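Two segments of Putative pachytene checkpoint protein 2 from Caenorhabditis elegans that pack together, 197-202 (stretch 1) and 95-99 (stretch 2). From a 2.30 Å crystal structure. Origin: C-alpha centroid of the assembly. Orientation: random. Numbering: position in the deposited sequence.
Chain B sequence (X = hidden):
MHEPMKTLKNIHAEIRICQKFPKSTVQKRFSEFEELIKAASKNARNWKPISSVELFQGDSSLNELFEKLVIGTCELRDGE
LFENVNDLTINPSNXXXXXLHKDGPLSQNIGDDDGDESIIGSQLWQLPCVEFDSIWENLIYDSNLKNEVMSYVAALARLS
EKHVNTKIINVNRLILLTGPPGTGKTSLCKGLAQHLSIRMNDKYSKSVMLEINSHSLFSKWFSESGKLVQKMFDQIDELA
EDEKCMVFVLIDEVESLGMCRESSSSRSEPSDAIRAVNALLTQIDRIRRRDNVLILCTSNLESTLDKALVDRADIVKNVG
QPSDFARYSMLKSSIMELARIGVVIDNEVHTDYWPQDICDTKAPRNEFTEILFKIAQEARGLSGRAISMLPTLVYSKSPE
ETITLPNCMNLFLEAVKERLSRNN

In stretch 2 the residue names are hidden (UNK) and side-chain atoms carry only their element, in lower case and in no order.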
# COMPACT_ATOMS: atom_id res chain seq x y z
N SER B 197 31.65 -23.15 25.38
CA SER B 197 32.22 -24.33 24.74
C SER B 197 33.24 -25.02 25.64
O SER B 197 33.36 -26.25 25.63
CB SER B 197 32.87 -23.95 23.41
OG SER B 197 33.97 -23.09 23.62
N ILE B 198 33.97 -24.23 26.42
CA ILE B 198 34.94 -24.77 27.36
C ILE B 198 34.25 -25.24 28.64
O ILE B 198 34.56 -26.32 29.16
CB ILE B 198 36.02 -23.73 27.71
CG1 ILE B 198 36.82 -23.36 26.46
CG2 ILE B 198 36.96 -24.27 28.78
CD1 ILE B 198 37.74 -22.17 26.66
N ARG B 199 33.32 -24.44 29.14
CA ARG B 199 32.55 -24.77 30.34
C ARG B 199 31.82 -26.10 30.19
O ARG B 199 31.74 -26.88 31.14
CB ARG B 199 31.54 -23.67 30.65
CG ARG B 199 32.04 -22.60 31.60
CD ARG B 199 31.40 -22.76 32.97
NE ARG B 199 31.04 -21.48 33.57
CZ ARG B 199 29.83 -21.20 34.05
NH1 ARG B 199 28.87 -22.11 34.01
NH2 ARG B 199 29.59 -20.01 34.58
N MET B 200 31.28 -26.35 29.00
CA MET B 200 30.49 -27.55 28.75
C MET B 200 31.29 -28.64 28.04
O MET B 200 30.71 -29.57 27.49
CB MET B 200 29.26 -27.20 27.91
CG MET B 200 28.42 -26.05 28.45
SD MET B 200 27.36 -26.52 29.83
CE MET B 200 26.70 -24.92 30.30
N ASN B 201 32.61 -28.52 28.06
CA ASN B 201 33.46 -29.44 27.29
C ASN B 201 33.40 -30.86 27.83
O ASN B 201 33.67 -31.82 27.10
CB ASN B 201 34.90 -28.94 27.26
CG ASN B 201 35.61 -29.11 28.59
OD1 ASN B 201 34.98 -29.17 29.65
ND2 ASN B 201 36.93 -29.17 28.54
N ASP B 202 33.05 -31.01 29.11
CA ASP B 202 32.86 -32.33 29.69
C ASP B 202 31.59 -32.96 29.13
O ASP B 202 31.52 -34.18 28.94
CB ASP B 202 32.79 -32.24 31.22
CG ASP B 202 33.13 -33.56 31.90
OD1 ASP B 202 32.72 -34.63 31.39
OD2 ASP B 202 33.81 -33.53 32.95
N UNK B 95 36.67 -27.17 36.79
CA UNK B 95 37.89 -26.75 36.12
C UNK B 95 38.06 -27.50 34.81
O UNK B 95 38.08 -28.73 34.77
c UNK B 95 39.29 -28.39 37.47
c UNK B 95 38.99 -26.09 38.27
c UNK B 95 39.13 -26.94 37.03
c UNK B 95 40.43 -28.59 38.45
N UNK B 96 38.15 -26.75 33.72
CA UNK B 96 38.18 -27.35 32.40
C UNK B 96 39.48 -27.06 31.67
O UNK B 96 39.96 -25.92 31.63
c UNK B 96 37.00 -26.87 31.56
c UNK B 96 34.00 -26.22 33.48
n UNK B 96 33.78 -27.49 33.19
c UNK B 96 34.82 -27.97 32.44
c UNK B 96 35.69 -26.94 32.27
n UNK B 96 35.15 -25.87 32.94
N UNK B 97 40.04 -28.10 31.07
CA UNK B 97 41.28 -27.99 30.35
C UNK B 97 40.97 -28.12 28.86
O UNK B 97 40.14 -28.93 28.46
c UNK B 97 42.27 -29.15 32.37
c UNK B 97 43.66 -28.77 30.31
c UNK B 97 42.26 -29.06 30.81
N UNK B 98 41.62 -27.30 28.04
CA UNK B 98 41.28 -27.21 26.62
C UNK B 98 42.47 -26.81 25.76
O UNK B 98 43.45 -26.25 26.25
c UNK B 98 40.81 -23.92 25.62
c UNK B 98 40.63 -24.28 27.97
c UNK B 98 40.53 -24.78 26.67
c UNK B 98 41.18 -22.61 25.84
c UNK B 98 40.99 -22.96 28.20
o UNK B 98 41.63 -20.82 27.36
c UNK B 98 40.13 -26.22 26.42
c UNK B 98 41.27 -22.13 27.13
N UNK B 99 42.36 -27.09 24.46
CA UNK B 99 43.32 -26.60 23.48
C UNK B 99 42.52 -25.99 22.33
O UNK B 99 41.58 -26.61 21.84
n UNK B 99 46.44 -31.40 22.35
c UNK B 99 43.50 -28.95 22.46
c UNK B 99 44.24 -27.73 23.00
c UNK B 99 44.46 -29.97 21.88
c UNK B 99 45.47 -30.42 22.92

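Position 95 has four side-chain atoms, all carbon. The side chain forks at its first carbon, and one arm is two carbons long. Its CA-to-CB bond points away from stretch 1, and its side chain makes no contact there. A fork at CB with unequal arms is isoleucine, so this is Ile 95.

Position 96 has six side-chain atoms: one carbon, then a five-membered ring of three carbons and two nitrogens. The CA-to-CB bond points toward stretch 1. The ring lies against stretch 1, with the backbone oxygens of Ile 198 and Arg 199 over one face. An imidazole ring on a single carbon is histidine, so this is His 96. Its CG is 3.4 Å from Ile 198 O. Arg 199 CA sits 3.9 Å from the ring centroid of His 96, over the face, in a CH-pi contact. His 96 NE2 is 3.0 Å from Arg 199 O, but the angle is too poor for a hydrogen bond. Asn 201 OD1 approaches His 96 CD2 at 3.0 Å.

Position 97 has three side-chain carbons, one carrying the other two. The CA-to-CB bond points away from stretch 1, so contact comes through the backbone. The backbone O of position 97 is 3.2 Å from Asn 201 ND2, again with an angle too poor for a hydrogen bond. That short symmetric fork is valine, so this is Val 97.

Position 98 has one carbon, then a six-carbon ring bearing one oxygen. The CA-to-CB bond points toward stretch 1, and Ile 198 CD1 lies over one ring face. A phenol ring is tyrosine, so this is Tyr 98. Ile 198 CD1 is 3.6 Å from Tyr 98 CE2 and 3.4 Å from the ring centroid of Tyr 98. It lies 6° off the ring normal.

Position 99 has four carbons in a row ending in nitrogen. It does not reach stretch 1, and its terminal nitrogen is hydrogen-bonded elsewhere in the structure. This unbranched amine chain is lysine, so this is Lys 99.

The contact follows the alternation of the strand. His 96 and Tyr 98 point toward stretch 1, while Ile 95 and Val 97 point away. Ile 198 serves both rings: its O lies over His 96, and its CD1 covers Tyr 98. Within stretch 1, Asn 201 N donates a hydrogen bond to Ile 198 O at 3.1 Å, bracing the turn beside the histidine. No hydrogen bond crosses between the stretches. The contact rests on close packing and two CH-pi contacts, and buries 327 Å² in total.

Stretch 2, residues 95-99: IHVYK
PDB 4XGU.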